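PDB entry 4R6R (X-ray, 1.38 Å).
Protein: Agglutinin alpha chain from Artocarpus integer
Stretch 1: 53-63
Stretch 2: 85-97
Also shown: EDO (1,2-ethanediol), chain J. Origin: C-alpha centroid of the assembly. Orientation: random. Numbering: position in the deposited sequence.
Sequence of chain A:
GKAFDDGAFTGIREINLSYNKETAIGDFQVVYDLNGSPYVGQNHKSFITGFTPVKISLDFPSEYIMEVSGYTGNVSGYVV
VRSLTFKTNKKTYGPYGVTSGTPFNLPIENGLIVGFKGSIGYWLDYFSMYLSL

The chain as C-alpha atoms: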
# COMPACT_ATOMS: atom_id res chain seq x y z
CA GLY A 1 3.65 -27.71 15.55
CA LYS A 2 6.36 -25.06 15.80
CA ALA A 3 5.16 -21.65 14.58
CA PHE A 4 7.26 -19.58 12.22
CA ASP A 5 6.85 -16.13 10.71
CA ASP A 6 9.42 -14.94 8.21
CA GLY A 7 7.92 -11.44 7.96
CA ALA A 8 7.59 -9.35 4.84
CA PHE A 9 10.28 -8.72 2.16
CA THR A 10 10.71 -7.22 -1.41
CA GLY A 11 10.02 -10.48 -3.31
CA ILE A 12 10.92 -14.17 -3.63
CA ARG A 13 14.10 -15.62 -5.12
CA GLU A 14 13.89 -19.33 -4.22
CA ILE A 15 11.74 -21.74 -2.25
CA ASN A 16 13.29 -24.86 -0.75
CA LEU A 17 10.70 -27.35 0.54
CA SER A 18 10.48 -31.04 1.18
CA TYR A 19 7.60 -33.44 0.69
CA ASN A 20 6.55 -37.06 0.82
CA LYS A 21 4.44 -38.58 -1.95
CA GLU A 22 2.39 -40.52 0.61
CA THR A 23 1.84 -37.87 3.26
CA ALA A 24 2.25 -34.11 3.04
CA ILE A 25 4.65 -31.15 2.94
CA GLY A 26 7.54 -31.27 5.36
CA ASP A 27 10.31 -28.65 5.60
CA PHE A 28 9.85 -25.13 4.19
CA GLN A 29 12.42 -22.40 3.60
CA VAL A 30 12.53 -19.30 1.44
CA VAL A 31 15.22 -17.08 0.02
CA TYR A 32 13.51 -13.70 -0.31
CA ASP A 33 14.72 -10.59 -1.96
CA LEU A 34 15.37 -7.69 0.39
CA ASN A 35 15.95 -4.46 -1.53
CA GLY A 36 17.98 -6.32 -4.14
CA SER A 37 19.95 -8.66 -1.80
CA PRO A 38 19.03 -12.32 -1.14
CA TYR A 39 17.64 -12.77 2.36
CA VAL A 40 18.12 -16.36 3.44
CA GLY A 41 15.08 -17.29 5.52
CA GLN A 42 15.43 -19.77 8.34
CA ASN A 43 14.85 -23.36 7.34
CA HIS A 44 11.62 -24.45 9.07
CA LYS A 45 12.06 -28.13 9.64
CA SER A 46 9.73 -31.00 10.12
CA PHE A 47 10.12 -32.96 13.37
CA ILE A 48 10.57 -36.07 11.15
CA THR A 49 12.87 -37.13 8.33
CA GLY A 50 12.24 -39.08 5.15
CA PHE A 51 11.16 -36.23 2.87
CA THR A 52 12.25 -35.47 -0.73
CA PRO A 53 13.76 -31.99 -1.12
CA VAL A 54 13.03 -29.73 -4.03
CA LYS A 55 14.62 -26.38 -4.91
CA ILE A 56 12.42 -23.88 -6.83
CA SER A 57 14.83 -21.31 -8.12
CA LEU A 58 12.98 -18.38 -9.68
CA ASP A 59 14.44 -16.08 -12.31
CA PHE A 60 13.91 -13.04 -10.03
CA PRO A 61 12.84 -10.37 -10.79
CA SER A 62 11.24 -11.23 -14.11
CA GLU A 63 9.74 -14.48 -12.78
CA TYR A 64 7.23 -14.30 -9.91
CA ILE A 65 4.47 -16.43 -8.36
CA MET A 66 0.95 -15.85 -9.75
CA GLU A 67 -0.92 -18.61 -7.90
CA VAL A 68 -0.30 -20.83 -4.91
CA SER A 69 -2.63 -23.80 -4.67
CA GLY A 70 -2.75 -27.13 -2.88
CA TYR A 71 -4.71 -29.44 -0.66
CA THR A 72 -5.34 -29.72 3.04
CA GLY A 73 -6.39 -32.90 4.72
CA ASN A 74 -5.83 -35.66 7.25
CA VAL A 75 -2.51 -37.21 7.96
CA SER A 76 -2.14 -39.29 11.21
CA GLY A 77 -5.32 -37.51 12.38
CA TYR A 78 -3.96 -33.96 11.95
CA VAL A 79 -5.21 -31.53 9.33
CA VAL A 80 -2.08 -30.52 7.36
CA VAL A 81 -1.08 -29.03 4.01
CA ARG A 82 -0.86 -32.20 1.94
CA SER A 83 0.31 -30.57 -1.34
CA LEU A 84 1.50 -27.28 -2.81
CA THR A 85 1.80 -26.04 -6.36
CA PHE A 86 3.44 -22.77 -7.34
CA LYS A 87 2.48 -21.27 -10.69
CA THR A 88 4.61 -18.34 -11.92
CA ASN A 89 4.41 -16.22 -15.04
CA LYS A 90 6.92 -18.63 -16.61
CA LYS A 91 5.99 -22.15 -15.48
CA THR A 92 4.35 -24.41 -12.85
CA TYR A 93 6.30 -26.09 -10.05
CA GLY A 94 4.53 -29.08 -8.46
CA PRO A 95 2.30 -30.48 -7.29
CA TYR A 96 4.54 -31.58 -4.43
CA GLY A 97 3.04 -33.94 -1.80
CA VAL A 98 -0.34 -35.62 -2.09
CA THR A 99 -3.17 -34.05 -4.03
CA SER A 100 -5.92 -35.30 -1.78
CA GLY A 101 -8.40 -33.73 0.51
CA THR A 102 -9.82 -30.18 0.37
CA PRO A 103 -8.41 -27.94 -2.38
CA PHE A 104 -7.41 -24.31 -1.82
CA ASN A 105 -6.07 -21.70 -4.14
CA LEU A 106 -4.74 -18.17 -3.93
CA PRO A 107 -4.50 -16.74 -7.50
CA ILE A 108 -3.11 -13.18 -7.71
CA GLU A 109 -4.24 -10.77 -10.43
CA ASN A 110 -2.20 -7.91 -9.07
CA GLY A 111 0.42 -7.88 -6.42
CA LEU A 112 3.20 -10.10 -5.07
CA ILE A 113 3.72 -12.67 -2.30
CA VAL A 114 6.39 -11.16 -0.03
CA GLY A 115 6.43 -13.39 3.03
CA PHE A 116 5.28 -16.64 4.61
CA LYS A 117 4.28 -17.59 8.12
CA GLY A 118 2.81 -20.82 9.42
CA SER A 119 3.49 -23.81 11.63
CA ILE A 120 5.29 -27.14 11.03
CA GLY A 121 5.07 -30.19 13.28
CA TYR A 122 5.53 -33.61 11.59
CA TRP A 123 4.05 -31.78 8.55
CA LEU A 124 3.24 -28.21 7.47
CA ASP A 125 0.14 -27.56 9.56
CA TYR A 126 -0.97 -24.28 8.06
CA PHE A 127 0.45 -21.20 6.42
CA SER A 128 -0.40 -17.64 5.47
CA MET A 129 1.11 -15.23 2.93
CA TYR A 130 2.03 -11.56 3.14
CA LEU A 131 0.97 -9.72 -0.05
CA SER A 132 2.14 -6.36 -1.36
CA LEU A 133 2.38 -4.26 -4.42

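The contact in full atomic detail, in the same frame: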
# COMPACT_ATOMS: atom_id res chain seq x y z
N PRO A 53 13.61 -33.45 -0.93
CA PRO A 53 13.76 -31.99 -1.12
C PRO A 53 13.60 -31.56 -2.55
O PRO A 53 13.90 -32.26 -3.52
CB PRO A 53 15.23 -31.74 -0.72
CG PRO A 53 15.94 -33.05 -1.10
CD PRO A 53 14.93 -34.08 -0.65
N VAL A 54 13.09 -30.34 -2.71
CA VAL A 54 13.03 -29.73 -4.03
C VAL A 54 13.41 -28.24 -3.91
O VAL A 54 13.08 -27.55 -2.92
CB VAL A 54 11.67 -29.91 -4.72
CG1 VAL A 54 10.59 -29.22 -3.96
CG2 VAL A 54 11.73 -29.37 -6.17
N LYS A 55 14.16 -27.76 -4.93
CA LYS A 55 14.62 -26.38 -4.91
C LYS A 55 13.93 -25.69 -6.07
O LYS A 55 14.09 -26.13 -7.24
CB LYS A 55 16.15 -26.32 -5.12
CG LYS A 55 16.69 -24.90 -5.05
CD LYS A 55 18.17 -24.90 -5.45
CE LYS A 55 19.00 -25.45 -4.30
NZ LYS A 55 18.78 -24.61 -3.09
N ILE A 56 13.13 -24.65 -5.77
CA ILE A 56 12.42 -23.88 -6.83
C ILE A 56 13.19 -22.58 -6.91
O ILE A 56 13.02 -21.65 -6.11
CB ILE A 56 10.98 -23.63 -6.40
CG1 ILE A 56 10.29 -24.99 -6.18
CG2 ILE A 56 10.26 -22.64 -7.35
CD1 ILE A 56 9.00 -24.91 -5.39
N SER A 57 13.99 -22.46 -7.94
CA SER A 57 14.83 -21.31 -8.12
C SER A 57 14.22 -20.39 -9.16
O SER A 57 14.22 -20.70 -10.36
CB SER A 57 16.26 -21.75 -8.60
OG SER A 57 16.92 -22.43 -7.56
N LEU A 58 13.68 -19.24 -8.74
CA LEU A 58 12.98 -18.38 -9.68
C LEU A 58 13.94 -17.42 -10.34
O LEU A 58 14.90 -16.98 -9.71
CB LEU A 58 11.96 -17.51 -8.96
CG LEU A 58 10.93 -18.37 -8.18
CD1 LEU A 58 9.87 -17.45 -7.53
CD2 LEU A 58 10.22 -19.37 -9.10
N ASP A 59 13.61 -17.05 -11.58
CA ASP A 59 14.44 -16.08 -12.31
C ASP A 59 14.02 -14.67 -11.87
O ASP A 59 13.38 -13.92 -12.60
CB ASP A 59 14.28 -16.30 -13.85
CG ASP A 59 15.11 -15.30 -14.67
OD1 ASP A 59 16.04 -14.70 -14.09
OD2 ASP A 59 14.84 -15.14 -15.88
N PHE A 60 14.30 -14.33 -10.60
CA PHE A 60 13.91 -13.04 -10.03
C PHE A 60 14.78 -11.96 -10.70
O PHE A 60 15.98 -12.18 -10.96
CB PHE A 60 14.14 -13.07 -8.54
CG PHE A 60 13.94 -11.76 -7.87
CD1 PHE A 60 12.68 -11.37 -7.38
CD2 PHE A 60 15.02 -10.89 -7.67
CE1 PHE A 60 12.49 -10.13 -6.82
CE2 PHE A 60 14.82 -9.66 -7.03
CZ PHE A 60 13.55 -9.27 -6.59
N PRO A 61 14.20 -10.81 -11.04
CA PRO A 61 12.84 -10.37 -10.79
C PRO A 61 11.84 -10.55 -11.90
O PRO A 61 10.66 -10.21 -11.75
CB PRO A 61 13.02 -8.86 -10.50
CG PRO A 61 14.08 -8.52 -11.54
CD PRO A 61 15.07 -9.67 -11.45
N SER A 62 12.23 -11.13 -13.04
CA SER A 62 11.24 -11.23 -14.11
C SER A 62 10.22 -12.32 -13.91
O SER A 62 9.09 -12.24 -14.43
CB SER A 62 11.97 -11.40 -15.47
OG SER A 62 12.58 -12.66 -15.56
N GLU A 63 10.63 -13.34 -13.13
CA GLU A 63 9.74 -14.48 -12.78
C GLU A 63 9.15 -14.32 -11.37
O GLU A 63 9.92 -14.05 -10.47
CB GLU A 63 10.46 -15.84 -12.87
CG GLU A 63 9.53 -17.02 -12.57
CD GLU A 63 10.16 -18.38 -12.71
OE1 GLU A 63 11.40 -18.48 -12.75
OE2 GLU A 63 9.39 -19.38 -12.79
N THR A 85 1.37 -26.35 -4.98
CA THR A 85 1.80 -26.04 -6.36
C THR A 85 2.01 -24.55 -6.49
O THR A 85 1.21 -23.76 -5.98
CB THR A 85 0.70 -26.45 -7.36
OG1 THR A 85 0.48 -27.87 -7.20
CG2 THR A 85 1.14 -26.12 -8.82
N PHE A 86 3.11 -24.18 -7.09
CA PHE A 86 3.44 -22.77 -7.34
C PHE A 86 3.43 -22.48 -8.84
O PHE A 86 4.25 -23.04 -9.62
CB PHE A 86 4.84 -22.43 -6.77
CG PHE A 86 4.91 -22.58 -5.28
CD1 PHE A 86 4.55 -21.52 -4.45
CD2 PHE A 86 5.33 -23.79 -4.69
CE1 PHE A 86 4.55 -21.66 -3.05
CE2 PHE A 86 5.34 -23.91 -3.28
CZ PHE A 86 4.95 -22.87 -2.46
N LYS A 87 2.50 -21.64 -9.29
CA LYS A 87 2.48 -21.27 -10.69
C LYS A 87 3.06 -19.88 -10.79
O LYS A 87 2.60 -18.96 -10.09
CB LYS A 87 1.04 -21.26 -11.22
CG LYS A 87 0.94 -20.78 -12.65
CD LYS A 87 -0.53 -20.55 -12.89
CE LYS A 87 -0.75 -19.80 -14.19
NZ LYS A 87 -2.21 -19.93 -14.49
N THR A 88 4.06 -19.68 -11.69
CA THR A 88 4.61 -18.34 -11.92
C THR A 88 4.21 -17.93 -13.31
O THR A 88 3.48 -18.67 -14.02
CB THR A 88 6.16 -18.26 -11.85
OG1 THR A 88 6.76 -19.02 -12.90
CG2 THR A 88 6.72 -18.94 -10.59
N ASN A 89 4.64 -16.72 -13.68
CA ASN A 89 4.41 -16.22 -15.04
C ASN A 89 5.17 -17.01 -16.08
O ASN A 89 4.93 -16.83 -17.28
CB ASN A 89 4.70 -14.71 -15.15
CG ASN A 89 6.11 -14.36 -14.71
OD1 ASN A 89 6.69 -14.98 -13.81
ND2 ASN A 89 6.65 -13.36 -15.33
N LYS A 90 6.10 -17.87 -15.67
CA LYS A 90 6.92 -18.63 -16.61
C LYS A 90 6.61 -20.11 -16.64
O LYS A 90 6.66 -20.73 -17.68
CB LYS A 90 8.41 -18.39 -16.30
CG LYS A 90 8.82 -16.91 -16.34
CD LYS A 90 8.51 -16.20 -17.65
CE LYS A 90 8.82 -14.71 -17.58
NZ LYS A 90 10.19 -14.40 -18.07
N LYS A 91 6.29 -20.71 -15.50
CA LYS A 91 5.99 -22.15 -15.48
C LYS A 91 5.37 -22.59 -14.17
O LYS A 91 5.15 -21.74 -13.29
CB LYS A 91 7.23 -22.96 -15.77
CG LYS A 91 8.20 -22.90 -14.63
CD LYS A 91 9.51 -23.60 -14.98
CE LYS A 91 9.35 -25.10 -14.81
NZ LYS A 91 10.11 -25.83 -15.86
N THR A 92 5.06 -23.87 -14.03
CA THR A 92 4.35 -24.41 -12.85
C THR A 92 5.34 -25.34 -12.21
O THR A 92 6.01 -26.14 -12.92
CB THR A 92 3.06 -25.15 -13.25
OG1 THR A 92 2.18 -24.17 -13.85
CG2 THR A 92 2.35 -25.79 -12.01
N TYR A 93 5.44 -25.24 -10.86
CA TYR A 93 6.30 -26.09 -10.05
C TYR A 93 5.38 -26.87 -9.13
O TYR A 93 4.65 -26.28 -8.27
CB TYR A 93 7.20 -25.20 -9.17
CG TYR A 93 8.11 -24.31 -9.98
CD1 TYR A 93 7.71 -23.01 -10.36
CD2 TYR A 93 9.38 -24.72 -10.34
CE1 TYR A 93 8.54 -22.17 -11.10
CE2 TYR A 93 10.20 -23.89 -11.11
CZ TYR A 93 9.78 -22.59 -11.44
OH TYR A 93 10.55 -21.75 -12.21
N GLY A 94 5.38 -28.20 -9.25
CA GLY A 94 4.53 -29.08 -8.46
C GLY A 94 3.40 -29.65 -9.34
O GLY A 94 3.40 -29.51 -10.57
N PRO A 95 2.45 -30.35 -8.74
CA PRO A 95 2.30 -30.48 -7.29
C PRO A 95 3.35 -31.32 -6.58
O PRO A 95 3.88 -32.32 -7.10
CB PRO A 95 0.96 -31.15 -7.13
CG PRO A 95 0.82 -31.99 -8.39
CD PRO A 95 1.33 -31.03 -9.46
N TYR A 96 3.66 -30.85 -5.40
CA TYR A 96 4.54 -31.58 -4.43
C TYR A 96 3.67 -32.08 -3.31
O TYR A 96 2.90 -31.32 -2.73
CB TYR A 96 5.59 -30.62 -3.86
CG TYR A 96 6.39 -29.98 -4.95
CD1 TYR A 96 7.23 -30.74 -5.76
CD2 TYR A 96 6.28 -28.59 -5.19
CE1 TYR A 96 7.97 -30.16 -6.80
CE2 TYR A 96 7.00 -28.00 -6.18
CZ TYR A 96 7.85 -28.79 -6.98
OH TYR A 96 8.54 -28.16 -8.00
N GLY A 97 3.80 -33.36 -2.93
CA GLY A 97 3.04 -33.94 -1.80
C GLY A 97 1.92 -34.81 -2.37
O GLY A 97 2.09 -35.47 -3.44
C1 EDO J . 16.59 -27.48 -8.82
O1 EDO J . 16.93 -26.09 -8.67
C2 EDO J . 17.87 -28.32 -8.85
O2 EDO J . 18.37 -28.55 -7.52
O HOH W 1 13.22 -22.54 -12.25

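This is a side-chain contact between two sheet segments of one chain, apolar along the strands and polar at the end where Glu-63 sits. Strand 53-57 and strand 92-97 run nearly antiparallel, at 158°, with axes 9.1 Å apart at closest approach. No backbone-to-backbone hydrogen bond links the stretches. Stretch 2 is itself a hairpin: Phe-86 and Tyr-93 exchange backbone hydrogen bonds, N of Phe-86 to O of Tyr-93 at 2.9 Å and N of Tyr-93 to O of Phe-86 at 2.8 Å.

Strand alternation sends Val-54 and Ile-56 toward the hairpin, while Lys-55 points away. Each inward residue lays a methyl over an aromatic face. Val-54 CG1 lies 4.0 Å from the centroid of the Tyr-96 ring, and Ile-56 CG2 lies 3.7 Å from that of Tyr-93. Both are CH-pi contacts close to the ring normal. Ile-56 CD1 also reaches Tyr-96 CE2 at 3.8 Å and Phe-86 CD2 at 3.9 Å, so this side chain touches three rings. Leu-58 CD2 extends the apolar patch, 3.8 Å from Tyr-93 CE1.

Glu-63 anchors the polar end. Its OE2 accepts two hydrogen bonds, from Thr-88 OG1 and from Tyr-93 OH, each at 2.7 Å. Its OE1 accepts one from Asp-59 N at 2.9 Å, which ties the carboxylate to its own loop. Thr-88 OG1 in turn accepts from Lys-90 N and Lys-91 N, both at 3.1 Å, so the hydroxyl joins the hairpin turn to the carboxylate. Beside this, Asn-89 ND2 donates to Ser-62 O at 2.8 Å with a nearly straight geometry.

Ser-57 O and Tyr-93 OH are 4.2 Å apart, and one water bridges them, donating to each at 2.8 Å. Tyr-93 thus serves both parts of the contact: its ring packs on Ile-56, and its hydroxyl bonds to Glu-63.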